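PDB 3BBL: regulatory protein of LacI family from Chloroflexus aggregans, which probably regulates transcription as a LacI-family DNA-binding protein whose periplasmic-binding-protein-like part is expected to sense a small effector molecule. Local coordinates for residues Gly146-Met151 and Leu156-Gly161; His179-Ser184 and Met204-Glu209. All blocks are in the same frame, centred on the assembly; numbering follows the deposited sequence.

Interaction 1 of 2, residues Gly146-Met151 and Leu156-Gly161; sequences GYLEAM and LPIETG
The N-H of Leu156 points almost straight at the carbonyl oxygen of Met151, with Leu156 N to Met151 O at 2.9 Å and an N-H...O angle of 177°, although the donor is tilted 29° from the carbonyl plane. This bond turns the chain back at the end of helix 138-153, on the alpha-beta connection that leads to strand 163-165 in the periplasmic-binding-protein-like fold. Leu156 and Ile158 then lay their side chains against the last turns of the helix, while Pro157 contributes its carbonyl oxygen. Met151, a selenomethionine, bends at chi2 (-60°) and again at chi3, and the double bend carries its methyl to the loop: Met151 CE lies 3.9 Å from Leu156 CB and 3.6 Å from Pro157 O. The Met151 and Leu156 side chains meet at a slant. The CG of Met151 lies over the centre of the Tyr147 ring, 3.7 Å above the plane, so the bent chain touches both the ring and the loop. Ile158 closes the solvent side by splitting its branches. Its CG1 packs on Met151 CB, and its CG2 reaches Leu148 CD2 at 3.8 Å, with the Leu148 and Ile158 side chains about perpendicular. Inward, Tyr147 and Met151 also rest on Val117 of helix 109-123, and Tyr147 OH bonds to Ile128 O of strand 128-132. A water ties the phenol to the loop: it donates to Tyr147 OH and, at 3.0 Å, to Pro157 O, and accepts from Glu159 N at 2.8 Å.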
ATOM      1  N   GLY A 146      19.421  12.711  12.694  1.00 20.91           N
ATOM      2  CA  GLY A 146      18.497  13.512  13.482  1.00 20.57           C
ATOM      3  C   GLY A 146      18.460  13.074  14.937  1.00 20.17           C
ATOM      4  O   GLY A 146      18.351  13.895  15.849  1.00 21.03           O
ATOM      5  N   TYR A 147      18.550  11.766  15.144  1.00 19.46           N
ATOM      6  CA  TYR A 147      18.563  11.177  16.475  1.00 19.46           C
ATOM      7  C   TYR A 147      19.820  11.651  17.228  1.00 20.39           C
ATOM      8  O   TYR A 147      19.738  12.158  18.349  1.00 19.60           O
ATOM      9  CB  TYR A 147      18.562   9.647  16.343  1.00 18.11           C
ATOM     10  CG  TYR A 147      18.898   8.891  17.611  1.00 18.41           C
ATOM     11  CD1 TYR A 147      17.925   8.618  18.563  1.00 18.72           C
ATOM     12  CD2 TYR A 147      20.191   8.435  17.847  1.00 16.93           C
ATOM     13  CE1 TYR A 147      18.234   7.899  19.719  1.00 18.12           C
ATOM     14  CE2 TYR A 147      20.512   7.728  18.993  1.00 17.98           C
ATOM     15  CZ  TYR A 147      19.531   7.459  19.926  1.00 19.39           C
ATOM     16  OH  TYR A 147      19.843   6.737  21.053  1.00 18.10           O
ATOM     17  N   LEU A 148      20.981  11.478  16.600  1.00 20.95           N
ATOM     18  CA  LEU A 148      22.243  11.883  17.198  1.00 22.67           C
ATOM     19  C   LEU A 148      22.219  13.356  17.580  1.00 24.11           C
ATOM     20  O   LEU A 148      22.649  13.727  18.673  1.00 24.13           O
ATOM     21  CB  LEU A 148      23.400  11.614  16.234  1.00 20.83           C
ATOM     22  CG  LEU A 148      23.546  10.150  15.805  1.00 23.32           C
ATOM     23  CD1 LEU A 148      24.664  10.021  14.786  1.00 21.18           C
ATOM     24  CD2 LEU A 148      23.811   9.276  17.024  1.00 20.39           C
ATOM     25  N   GLU A 149      21.708  14.193  16.684  1.00 26.02           N
ATOM     26  CA  GLU A 149      21.634  15.627  16.944  1.00 27.10           C
ATOM     27  C   GLU A 149      20.756  15.970  18.138  1.00 25.74           C
ATOM     28  O   GLU A 149      21.136  16.776  18.981  1.00 26.43           O
ATOM     29  CB  GLU A 149      21.117  16.369  15.708  1.00 29.90           C
ATOM     30  CG  GLU A 149      22.196  16.782  14.740  1.00 35.37           C
ATOM     31  CD  GLU A 149      21.639  17.257  13.403  1.00 39.95           C
ATOM     32  OE1 GLU A 149      20.638  18.017  13.402  1.00 41.25           O
ATOM     33  OE2 GLU A 149      22.209  16.870  12.356  1.00 40.80           O
ATOM     34  N   ALA A 150      19.575  15.368  18.203  1.00 24.22           N
ATOM     35  CA  ALA A 150      18.678  15.647  19.310  1.00 22.28           C
ATOM     36  C   ALA A 150      19.271  15.167  20.634  1.00 20.40           C
ATOM     37  O   ALA A 150      19.209  15.877  21.636  1.00 19.14           O
ATOM     38  CB  ALA A 150      17.322  14.992  19.069  1.00 24.84           C
HETATM   39  N   MSE A 151      19.853  13.971  20.637  1.00 18.30           N
HETATM   40  CA  MSE A 151      20.436  13.423  21.858  1.00 20.47           C
HETATM   41  C   MSE A 151      21.620  14.301  22.298  1.00 22.30           C
HETATM   42  O   MSE A 151      21.744  14.648  23.471  1.00 21.37           O
HETATM   43  CB  MSE A 151      20.888  11.963  21.644  1.00 16.97           C
HETATM   44  CG  MSE A 151      19.789  10.987  21.295  1.00 15.32           C
HETATM   45 SE   MSE A 151      18.389  10.901  22.744  1.00 22.41          SE
HETATM   46  CE  MSE A 151      19.344   9.538  23.820  1.00  9.65           C
ATOM     47  N   LEU A 156      22.341  13.965  26.256  1.00 24.12           N
ATOM     48  CA  LEU A 156      22.007  12.660  26.799  1.00 24.24           C
ATOM     49  C   LEU A 156      23.006  11.664  26.234  1.00 24.47           C
ATOM     50  O   LEU A 156      23.545  11.862  25.145  1.00 25.77           O
ATOM     51  CB  LEU A 156      20.587  12.250  26.397  1.00 22.21           C
ATOM     52  CG  LEU A 156      19.442  13.019  27.058  1.00 22.11           C
ATOM     53  CD1 LEU A 156      18.114  12.598  26.435  1.00 19.22           C
ATOM     54  CD2 LEU A 156      19.455  12.753  28.566  1.00 20.36           C
ATOM     55  N   PRO A 157      23.273  10.580  26.969  1.00 24.53           N
ATOM     56  CA  PRO A 157      24.220   9.560  26.509  1.00 23.48           C
ATOM     57  C   PRO A 157      23.809   8.989  25.163  1.00 23.12           C
ATOM     58  O   PRO A 157      22.635   8.750  24.918  1.00 23.31           O
ATOM     59  CB  PRO A 157      24.135   8.496  27.591  1.00 23.56           C
ATOM     60  CG  PRO A 157      23.745   9.260  28.806  1.00 23.66           C
ATOM     61  CD  PRO A 157      22.707  10.210  28.275  1.00 25.60           C
ATOM     62  N   ILE A 158      24.780   8.790  24.286  1.00 23.02           N
ATOM     63  CA  ILE A 158      24.530   8.188  22.990  1.00 22.15           C
ATOM     64  C   ILE A 158      25.259   6.859  23.093  1.00 21.37           C
ATOM     65  O   ILE A 158      26.444   6.754  22.790  1.00 21.92           O
ATOM     66  CB  ILE A 158      25.091   9.059  21.867  1.00 22.05           C
ATOM     67  CG1 ILE A 158      24.303  10.372  21.826  1.00 22.74           C
ATOM     68  CG2 ILE A 158      25.019   8.327  20.547  1.00 20.09           C
ATOM     69  CD1 ILE A 158      24.785  11.372  20.807  1.00 23.02           C
ATOM     70  N   GLU A 159      24.530   5.858  23.577  1.00 22.78           N
ATOM     71  CA  GLU A 159      25.037   4.498  23.795  1.00 23.25           C
ATOM     72  C   GLU A 159      25.079   3.640  22.552  1.00 21.95           C
ATOM     73  O   GLU A 159      24.078   3.506  21.853  1.00 22.68           O
ATOM     74  CB  GLU A 159      24.155   3.765  24.797  1.00 23.72           C
ATOM     75  CG  GLU A 159      24.128   4.336  26.181  1.00 29.50           C
ATOM     76  CD  GLU A 159      23.223   3.537  27.106  1.00 30.24           C
ATOM     77  OE1 GLU A 159      23.212   2.293  27.001  1.00 29.84           O
ATOM     78  OE2 GLU A 159      22.536   4.156  27.940  1.00 33.91           O
ATOM     79  N   THR A 160      26.225   3.018  22.307  1.00 21.26           N
ATOM     80  CA  THR A 160      26.371   2.145  21.151  1.00 21.77           C
ATOM     81  C   THR A 160      25.426   0.960  21.323  1.00 21.34           C
ATOM     82  O   THR A 160      24.961   0.380  20.356  1.00 21.55           O
ATOM     83  CB  THR A 160      27.828   1.631  21.010  1.00 22.42           C
ATOM     84  OG1 THR A 160      28.166   0.804  22.130  1.00 24.54           O
ATOM     85  CG2 THR A 160      28.793   2.797  20.951  1.00 22.81           C
ATOM     86  N   GLY A 161      25.140   0.613  22.572  1.00 21.95           N
ATOM     87  CA  GLY A 161      24.246  -0.491  22.853  1.00 20.82           C
ATOM     88  C   GLY A 161      22.808  -0.151  22.522  1.00 22.61           C
ATOM     89  O   GLY A 161      21.972  -1.041  22.407  1.00 22.09           O
TER
HETATM   90  O   HOH W   1      21.786   6.428  23.206  1.00 23.51           O

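Interaction 2 of 2, residues His179-Ser184 and Met204-Glu209; sequences HLLDLS and MAAARE
Leu181 meets Ala206 and Ala207 through one methyl, and its torsions show how: chi1 of -63° sets CG opposite the carbonyl carbon, and chi2 of -174° extends the chain so that CD1 leads toward the other helix. The CB bond of Leu181 already heads that way, so the side chain spans the gap from residues 179-181, on helix 170-181, to the last turns of helix 197-209. The nearest pair of alpha carbons, Leu181 CA and Ala207 CA, is still 7.6 Å apart. What CD1 meets is mostly main chain: it lies 3.7 Å from Ala206 O and 3.8 Å from Ala207 CA, while Ala206 CB is a looser neighbour at 4.3 Å. The small alanines therefore leave the helix backbone accessible, and the methyl rests against the peptide that joins Ala206 to Ala207. Since CD1 offers no donor, its approach to Ala206 O is van der Waals packing. All three touching residues are buried, yet only 85 Å² is covered between the segments, in keeping with a single methyl doing the work. Charged groups at the margin link the same elements: Glu209 forms a salt bridge with Arg174 of helix 170-181, and Asp182 forms another with Arg210, just beyond helix 197-209. Arg208 makes a cation-pi contact with Phe233 of the second subunit. Leu181 also touches Leu212 in the loop that follows helix 197-209, while Ala206 packs on Thr177 and Leu178, which extends the pairing of these two helices, separated in sequence by strand 191-194, back along helix 170-181.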
ATOM      1  N   HIS A 179      16.112  -7.897  22.414  1.00 19.68           N
ATOM      2  CA  HIS A 179      17.476  -7.801  22.919  1.00 19.60           C
ATOM      3  C   HIS A 179      17.538  -6.657  23.938  1.00 18.82           C
ATOM      4  O   HIS A 179      18.142  -6.786  24.990  1.00 19.23           O
ATOM      5  CB  HIS A 179      18.445  -7.525  21.763  1.00 19.65           C
ATOM      6  CG  HIS A 179      19.843  -7.232  22.206  1.00 23.36           C
ATOM      7  ND1 HIS A 179      20.688  -8.204  22.699  1.00 23.90           N
ATOM      8  CD2 HIS A 179      20.549  -6.074  22.227  1.00 21.81           C
ATOM      9  CE1 HIS A 179      21.854  -7.661  22.999  1.00 21.96           C
ATOM     10  NE2 HIS A 179      21.796  -6.371  22.722  1.00 22.44           N
ATOM     11  N   LEU A 180      16.897  -5.540  23.618  1.00 17.77           N
ATOM     12  CA  LEU A 180      16.878  -4.379  24.506  1.00 18.36           C
ATOM     13  C   LEU A 180      16.035  -4.625  25.748  1.00 18.31           C
ATOM     14  O   LEU A 180      16.372  -4.162  26.829  1.00 18.08           O
ATOM     15  CB  LEU A 180      16.353  -3.143  23.761  1.00 17.24           C
ATOM     16  CG  LEU A 180      17.298  -2.530  22.722  1.00 17.41           C
ATOM     17  CD1 LEU A 180      16.582  -1.451  21.948  1.00 14.60           C
ATOM     18  CD2 LEU A 180      18.524  -1.966  23.411  1.00 16.34           C
ATOM     19  N   LEU A 181      14.934  -5.351  25.594  1.00 18.39           N
ATOM     20  CA  LEU A 181      14.072  -5.649  26.728  1.00 19.08           C
ATOM     21  C   LEU A 181      14.711  -6.693  27.650  1.00 20.60           C
ATOM     22  O   LEU A 181      14.240  -6.912  28.768  1.00 21.15           O
ATOM     23  CB  LEU A 181      12.696  -6.118  26.244  1.00 17.85           C
ATOM     24  CG  LEU A 181      11.920  -5.059  25.439  1.00 19.27           C
ATOM     25  CD1 LEU A 181      10.519  -5.547  25.124  1.00 17.82           C
ATOM     26  CD2 LEU A 181      11.850  -3.764  26.227  1.00 19.63           C
ATOM     27  N   ASP A 182      15.775  -7.342  27.178  1.00 21.56           N
ATOM     28  CA  ASP A 182      16.492  -8.324  27.992  1.00 23.56           C
ATOM     29  C   ASP A 182      17.263  -7.576  29.078  1.00 23.50           C
ATOM     30  O   ASP A 182      17.737  -8.186  30.045  1.00 24.96           O
ATOM     31  CB  ASP A 182      17.499  -9.142  27.167  1.00 26.54           C
ATOM     32  CG  ASP A 182      16.852 -10.281  26.389  1.00 31.33           C
ATOM     33  OD1 ASP A 182      15.834 -10.831  26.851  1.00 34.24           O
ATOM     34  OD2 ASP A 182      17.377 -10.646  25.316  1.00 34.22           O
ATOM     35  N   LEU A 183      17.416  -6.263  28.900  1.00 20.65           N
ATOM     36  CA  LEU A 183      18.122  -5.453  29.887  1.00 20.31           C
ATOM     37  C   LEU A 183      17.208  -5.277  31.088  1.00 20.68           C
ATOM     38  O   LEU A 183      15.986  -5.307  30.950  1.00 19.58           O
ATOM     39  CB  LEU A 183      18.483  -4.087  29.310  1.00 16.15           C
ATOM     40  CG  LEU A 183      19.469  -4.082  28.138  1.00 18.47           C
ATOM     41  CD1 LEU A 183      19.489  -2.699  27.494  1.00 18.06           C
ATOM     42  CD2 LEU A 183      20.858  -4.480  28.615  1.00 16.50           C
ATOM     43  N   SER A 184      17.802  -5.108  32.266  1.00 20.88           N
ATOM     44  CA  SER A 184      17.039  -4.916  33.495  1.00 19.37           C
ATOM     45  C   SER A 184      16.285  -3.582  33.432  1.00 18.33           C
ATOM     46  O   SER A 184      16.552  -2.756  32.575  1.00 18.74           O
ATOM     47  CB  SER A 184      17.994  -4.886  34.679  1.00 18.68           C
ATOM     48  OG  SER A 184      18.729  -3.678  34.667  1.00 21.24           O
HETATM   49  N   MSE A 204       6.590  -3.308  18.947  1.00 17.82           N
HETATM   50  CA  MSE A 204       5.330  -3.391  19.676  1.00 16.62           C
HETATM   51  C   MSE A 204       5.054  -4.860  20.042  1.00 17.56           C
HETATM   52  O   MSE A 204       4.584  -5.168  21.143  1.00 17.15           O
HETATM   53  CB  MSE A 204       4.186  -2.823  18.827  1.00 16.32           C
HETATM   54  CG  MSE A 204       4.238  -1.329  18.707  1.00 16.43           C
HETATM   55 SE   MSE A 204       2.793  -0.669  17.505  1.00 24.17          SE
HETATM   56  CE  MSE A 204       1.325  -1.097  18.716  1.00 15.56           C
ATOM     57  N   ALA A 205       5.365  -5.770  19.122  1.00 18.46           N
ATOM     58  CA  ALA A 205       5.149  -7.191  19.362  1.00 18.47           C
ATOM     59  C   ALA A 205       6.063  -7.682  20.485  1.00 20.29           C
ATOM     60  O   ALA A 205       5.660  -8.495  21.319  1.00 20.39           O
ATOM     61  CB  ALA A 205       5.414  -7.977  18.090  1.00 16.43           C
ATOM     62  N   ALA A 206       7.298  -7.187  20.494  1.00 19.63           N
ATOM     63  CA  ALA A 206       8.264  -7.571  21.509  1.00 19.32           C
ATOM     64  C   ALA A 206       7.794  -7.072  22.877  1.00 19.64           C
ATOM     65  O   ALA A 206       7.827  -7.813  23.864  1.00 18.78           O
ATOM     66  CB  ALA A 206       9.638  -6.987  21.172  1.00 18.50           C
ATOM     67  N   ALA A 207       7.366  -5.812  22.929  1.00 18.98           N
ATOM     68  CA  ALA A 207       6.889  -5.212  24.167  1.00 19.95           C
ATOM     69  C   ALA A 207       5.730  -6.031  24.730  1.00 22.47           C
ATOM     70  O   ALA A 207       5.688  -6.336  25.925  1.00 20.13           O
ATOM     71  CB  ALA A 207       6.439  -3.797  23.914  1.00 18.31           C
ATOM     72  N   ARG A 208       4.789  -6.370  23.855  1.00 23.52           N
ATOM     73  CA  ARG A 208       3.624  -7.163  24.229  1.00 25.69           C
ATOM     74  C   ARG A 208       4.074  -8.517  24.784  1.00 24.44           C
ATOM     75  O   ARG A 208       3.591  -8.967  25.814  1.00 23.50           O
ATOM     76  CB  ARG A 208       2.724  -7.360  23.007  1.00 26.99           C
ATOM     77  CG  ARG A 208       1.558  -8.310  23.228  1.00 33.70           C
ATOM     78  CD  ARG A 208       0.715  -8.450  21.964  1.00 37.09           C
ATOM     79  NE  ARG A 208       1.507  -8.828  20.788  1.00 42.04           N
ATOM     80  CZ  ARG A 208       2.131  -9.997  20.639  1.00 43.43           C
ATOM     81  NH1 ARG A 208       2.063 -10.922  21.596  1.00 45.75           N
ATOM     82  NH2 ARG A 208       2.820 -10.246  19.528  1.00 42.70           N
ATOM     83  N   GLU A 209       5.008  -9.158  24.099  1.00 24.90           N
ATOM     84  CA  GLU A 209       5.523 -10.439  24.543  1.00 26.31           C
ATOM     85  C   GLU A 209       6.170 -10.355  25.929  1.00 26.39           C
ATOM     86  O   GLU A 209       6.097 -11.312  26.704  1.00 25.56           O
ATOM     87  CB  GLU A 209       6.538 -10.983  23.530  1.00 28.81           C
ATOM     88  CG  GLU A 209       5.898 -11.618  22.309  1.00 35.40           C
ATOM     89  CD  GLU A 209       6.908 -12.175  21.323  1.00 40.07           C
ATOM     90  OE1 GLU A 209       7.894 -12.814  21.764  1.00 41.84           O
ATOM     91  OE2 GLU A 209       6.703 -11.982  20.105  1.00 42.76           O
TER

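In the fold
Both contacts belong to the same alpha/beta part of the chain and follow one another in sequence, with centres about 20 Å apart. Interaction 1 is local, joining one helix to its own exit loop across four residues; interaction 2 pairs two successive helices across nineteen. The first is partly exposed and buries 293 Å², combining a backbone bond, a water and apolar packing. The second is fully buried but smaller, 85 Å², and rests on van der Waals packing of one methyl against the main chain and an alanine, with salt bridges at its margin. They meet where Gly161 O lies 3.7 Å from Leu180 CD2. Of the two contacts only interaction 2 reaches the second subunit, through Arg208.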